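PDB 6E57: surface glycan binding protein B, which binds mixed-linkage beta-glucan at the cell surface of the gut bacterium Bacteroides ovatus, probably helping to capture this cereal polysaccharide for uptake. Local coordinates for residues L51-D60 with E122-D133. Residues are numbered along the deposited sequence; the frame is centred on the assembly and turned at random.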
loop_
_atom_site.group_PDB
_atom_site.type_symbol
_atom_site.label_atom_id
_atom_site.label_comp_id
_atom_site.label_asym_id
_atom_site.label_seq_id
_atom_site.Cartn_x
_atom_site.Cartn_y
_atom_site.Cartn_z
ATOM N N LEU A 51 -5.141 -14.633 -6.845
ATOM C CA LEU A 51 -6.412 -15.293 -7.169
ATOM C C LEU A 51 -7.237 -14.418 -8.120
ATOM O O LEU A 51 -7.175 -13.188 -8.070
ATOM C CB LEU A 51 -7.193 -15.554 -5.878
ATOM C CG LEU A 51 -6.576 -16.568 -4.917
ATOM C CD1 LEU A 51 -7.321 -16.574 -3.590
ATOM C CD2 LEU A 51 -6.564 -17.960 -5.532
ATOM N N ALA A 52 -8.025 -15.081 -8.972
ATOM C CA ALA A 52 -8.958 -14.432 -9.881
ATOM C C ALA A 52 -10.262 -14.122 -9.138
ATOM O O ALA A 52 -10.477 -14.598 -8.023
ATOM C CB ALA A 52 -9.209 -15.317 -11.077
ATOM N N THR A 53 -11.122 -13.327 -9.784
ATOM C CA THR A 53 -12.417 -12.925 -9.245
ATOM C C THR A 53 -13.516 -13.776 -9.896
ATOM O O THR A 53 -13.662 -13.779 -11.121
ATOM C CB THR A 53 -12.639 -11.422 -9.452
ATOM O OG1 THR A 53 -11.565 -10.751 -8.794
ATOM C CG2 THR A 53 -13.965 -10.926 -8.917
ATOM N N PHE A 54 -14.275 -14.494 -9.060
ATOM C CA PHE A 54 -15.352 -15.367 -9.510
ATOM C C PHE A 54 -16.668 -14.590 -9.588
ATOM O O PHE A 54 -17.490 -14.866 -10.457
ATOM C CB PHE A 54 -15.499 -16.577 -8.583
ATOM C CG PHE A 54 -14.396 -17.606 -8.665
ATOM C CD1 PHE A 54 -13.383 -17.517 -9.612
ATOM C CD2 PHE A 54 -14.394 -18.695 -7.807
ATOM C CE1 PHE A 54 -12.385 -18.478 -9.677
ATOM C CE2 PHE A 54 -13.398 -19.657 -7.878
ATOM C CZ PHE A 54 -12.394 -19.547 -8.813
ATOM N N ALA A 55 -16.860 -13.632 -8.674
ATOM C CA ALA A 55 -18.102 -12.868 -8.585
ATOM C C ALA A 55 -17.811 -11.423 -8.166
ATOM O O ALA A 55 -16.931 -11.167 -7.344
ATOM C CB ALA A 55 -19.044 -13.535 -7.616
ATOM N N ASN A 56 -18.589 -10.500 -8.741
ATOM C CA ASN A 56 -18.493 -9.069 -8.491
ATOM C C ASN A 56 -19.915 -8.498 -8.489
ATOM O O ASN A 56 -20.464 -8.179 -9.541
ATOM C CB ASN A 56 -17.590 -8.389 -9.524
ATOM C CG ASN A 56 -17.198 -6.981 -9.133
ATOM O OD1 ASN A 56 -18.045 -6.171 -8.768
ATOM N ND2 ASN A 56 -15.913 -6.680 -9.208
ATOM N N ILE A 57 -20.499 -8.383 -7.292
ATOM C CA ILE A 57 -21.928 -8.098 -7.128
ATOM C C ILE A 57 -22.103 -7.020 -6.054
ATOM O O ILE A 57 -21.143 -6.644 -5.384
ATOM C CB ILE A 57 -22.719 -9.389 -6.813
ATOM C CG1 ILE A 57 -22.154 -10.170 -5.620
ATOM C CG2 ILE A 57 -22.812 -10.265 -8.052
ATOM C CD1 ILE A 57 -22.817 -9.859 -4.297
ATOM N N SER A 58 -23.338 -6.517 -5.930
ATOM C CA SER A 58 -23.698 -5.483 -4.961
ATOM C C SER A 58 -24.168 -6.122 -3.649
ATOM O O SER A 58 -24.638 -7.255 -3.624
ATOM C CB SER A 58 -24.745 -4.562 -5.523
ATOM O OG SER A 58 -24.216 -3.805 -6.598
ATOM N N ARG A 59 -24.058 -5.345 -2.569
ATOM C CA ARG A 59 -24.330 -5.785 -1.195
ATOM C C ARG A 59 -25.797 -6.227 -1.050
ATOM O O ARG A 59 -26.099 -7.079 -0.215
ATOM C CB ARG A 59 -23.895 -4.666 -0.235
ATOM C CG ARG A 59 -24.775 -4.442 0.988
ATOM C CD ARG A 59 -25.812 -3.356 0.762
ATOM N NE ARG A 59 -26.807 -3.345 1.823
ATOM C CZ ARG A 59 -27.593 -2.318 2.124
ATOM N NH1 ARG A 59 -27.421 -1.147 1.537
ATOM N NH2 ARG A 59 -28.550 -2.467 3.022
ATOM N N ASP A 60 -26.695 -5.655 -1.867
ATOM C CA ASP A 60 -28.134 -5.976 -1.839
ATOM C C ASP A 60 -28.418 -7.247 -2.654
ATOM O O ASP A 60 -29.379 -7.954 -2.372
ATOM C CB ASP A 60 -28.990 -4.797 -2.320
ATOM C CG ASP A 60 -28.646 -4.251 -3.699
ATOM O OD1 ASP A 60 -27.633 -4.695 -4.284
ATOM O OD2 ASP A 60 -29.391 -3.371 -4.175
ATOM N N GLU A 122 -10.702 -22.097 -6.361
ATOM C CA GLU A 122 -10.529 -21.052 -5.353
ATOM C C GLU A 122 -10.459 -19.691 -6.055
ATOM O O GLU A 122 -9.671 -19.507 -6.974
ATOM C CB GLU A 122 -9.273 -21.306 -4.518
ATOM C CG GLU A 122 -9.177 -20.424 -3.281
ATOM C CD GLU A 122 -7.843 -20.447 -2.553
ATOM O OE1 GLU A 122 -7.604 -19.534 -1.735
ATOM O OE2 GLU A 122 -7.042 -21.370 -2.802
ATOM N N GLY A 123 -11.290 -18.745 -5.607
ATOM C CA GLY A 123 -11.344 -17.403 -6.182
ATOM C C GLY A 123 -11.811 -16.367 -5.175
ATOM O O GLY A 123 -12.084 -16.683 -4.017
ATOM N N LEU A 124 -11.892 -15.113 -5.634
ATOM C CA LEU A 124 -12.350 -13.999 -4.825
ATOM C C LEU A 124 -13.807 -13.680 -5.183
ATOM O O LEU A 124 -14.218 -13.836 -6.336
ATOM C CB LEU A 124 -11.447 -12.787 -5.077
ATOM C CG LEU A 124 -9.982 -12.947 -4.672
ATOM C CD1 LEU A 124 -9.182 -11.713 -5.060
ATOM C CD2 LEU A 124 -9.846 -13.226 -3.180
ATOM N N VAL A 125 -14.572 -13.253 -4.171
ATOM C CA VAL A 125 -15.915 -12.706 -4.337
ATOM C C VAL A 125 -15.890 -11.260 -3.828
ATOM O O VAL A 125 -15.651 -11.016 -2.644
ATOM C CB VAL A 125 -16.967 -13.554 -3.596
ATOM C CG1 VAL A 125 -18.314 -12.851 -3.512
ATOM C CG2 VAL A 125 -17.121 -14.931 -4.224
ATOM N N VAL A 126 -16.120 -10.311 -4.739
ATOM C CA VAL A 126 -16.122 -8.897 -4.409
ATOM C C VAL A 126 -17.579 -8.445 -4.261
ATOM O O VAL A 126 -18.392 -8.629 -5.168
ATOM C CB VAL A 126 -15.359 -8.069 -5.463
ATOM C CG1 VAL A 126 -15.320 -6.589 -5.110
ATOM C CG2 VAL A 126 -13.950 -8.602 -5.673
ATOM N N VAL A 127 -17.886 -7.866 -3.095
ATOM C CA VAL A 127 -19.217 -7.377 -2.753
ATOM C C VAL A 127 -19.116 -5.867 -2.502
ATOM O O VAL A 127 -18.543 -5.435 -1.501
ATOM C CB VAL A 127 -19.786 -8.131 -1.536
ATOM C CG1 VAL A 127 -21.229 -7.746 -1.254
ATOM C CG2 VAL A 127 -19.659 -9.639 -1.703
ATOM N N ASN A 128 -19.667 -5.077 -3.431
ATOM C CA ASN A 128 -19.557 -3.616 -3.413
ATOM C C ASN A 128 -20.670 -3.023 -2.554
ATOM O O ASN A 128 -21.795 -3.517 -2.563
ATOM C CB ASN A 128 -19.618 -3.026 -4.823
ATOM C CG ASN A 128 -18.589 -3.631 -5.751
ATOM O OD1 ASN A 128 -17.387 -3.514 -5.515
ATOM N ND2 ASN A 128 -19.050 -4.283 -6.804
ATOM N N PRO A 129 -20.398 -1.934 -1.802
ATOM C CA PRO A 129 -21.437 -1.267 -1.018
ATOM C C PRO A 129 -22.339 -0.402 -1.912
ATOM O O PRO A 129 -21.992 -0.142 -3.061
ATOM C CB PRO A 129 -20.622 -0.409 -0.041
ATOM C CG PRO A 129 -19.365 -0.060 -0.816
ATOM C CD PRO A 129 -19.090 -1.273 -1.682
ATOM N N LEU A 130 -23.487 0.020 -1.375
ATOM C CA LEU A 130 -24.313 1.032 -2.022
ATOM C C LEU A 130 -23.725 2.418 -1.725
ATOM O O LEU A 130 -22.938 2.588 -0.789
ATOM C CB LEU A 130 -25.755 0.911 -1.521
ATOM C CG LEU A 130 -26.449 -0.414 -1.844
ATOM C CD1 LEU A 130 -27.922 -0.365 -1.462
ATOM C CD2 LEU A 130 -26.294 -0.769 -3.316
ATOM N N ALA A 131 -24.117 3.403 -2.540
ATOM C CA ALA A 131 -23.580 4.760 -2.473
ATOM C C ALA A 131 -23.756 5.342 -1.062
ATOM O O ALA A 131 -22.836 5.972 -0.531
ATOM C CB ALA A 131 -24.252 5.622 -3.513
ATOM N N ASP A 132 -24.931 5.106 -0.465
ATOM C CA ASP A 132 -25.344 5.727 0.798
ATOM C C ASP A 132 -24.873 4.905 2.008
ATOM O O ASP A 132 -24.981 5.373 3.136
ATOM C CB ASP A 132 -26.865 5.926 0.836
ATOM C CG ASP A 132 -27.380 7.105 0.019
ATOM O OD1 ASP A 132 -26.548 7.896 -0.481
ATOM O OD2 ASP A 132 -28.618 7.230 -0.107
ATOM N N ASP A 133 -24.358 3.690 1.780
ATOM C CA ASP A 133 -23.893 2.812 2.864
ATOM C C ASP A 133 -22.674 3.421 3.549
ATOM O O ASP A 133 -21.817 3.999 2.887
ATOM C CB ASP A 133 -23.481 1.428 2.355
ATOM C CG ASP A 133 -24.628 0.491 2.021
ATOM O OD1 ASP A 133 -25.791 0.922 2.126
ATOM O OD2 ASP A 133 -24.341 -0.669 1.659
#
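Phe54 turns CG anti to its own carbonyl carbon (chi1 -71°), which lays the ring over Gly123, while Asn56, with CG anti to the backbone N (chi1 -167°), brings its amide to Asn128. Gly123 CA sits 3.5 Å from the centroid of the Phe54 ring, a CH-pi contact over the face; glycine suits the place because a CB there would run into the ring. With an alanine at Phe54, Gly123 CA is likely to lose its aromatic cover, and a gap to open beside Phe43, whose ring also meets this one.

Strand 53-58, outermost in a mixed sheet, runs parallel to 118-128, which pairs antiparallel with 103-113 on its other side, consistent with the first strand of an immunoglobulin-like beta-sandwich domain. Before the beta bulge between Thr53 and Ala55, Leu124 N donates to Ala52 O; at it, the extra residue Phe54 gives its own N-H to Leu124 O; beyond it, Val126 N reaches Ala55 O at 2.9 Å and Asn128 N reaches Ile57 O. Beta-branched residues fit this extended backbone: Ile57 CD1 packs alongside Val127 CG1 at 4.0 Å, on the same face as Ala55 and Val125, both touching Leu63. On the other face Asn128 ND2 donates to Asn56 OD1 (2.9 Å), the amide planes 41° apart.

Past the strand ends, Arg59 bends at chi2 and sends NH1 to Asp133 OD1 at 2.7 Å, a salt bridge. Asp133 OD2 weakly accepts Leu130 N within the turn. Strand 53-58 is thus held to 118-128 by backbone bonds, with ring-on-glycine packing near the start and paired charges after the end, where Asp133's buried carboxylate is probably stabilised by arginine.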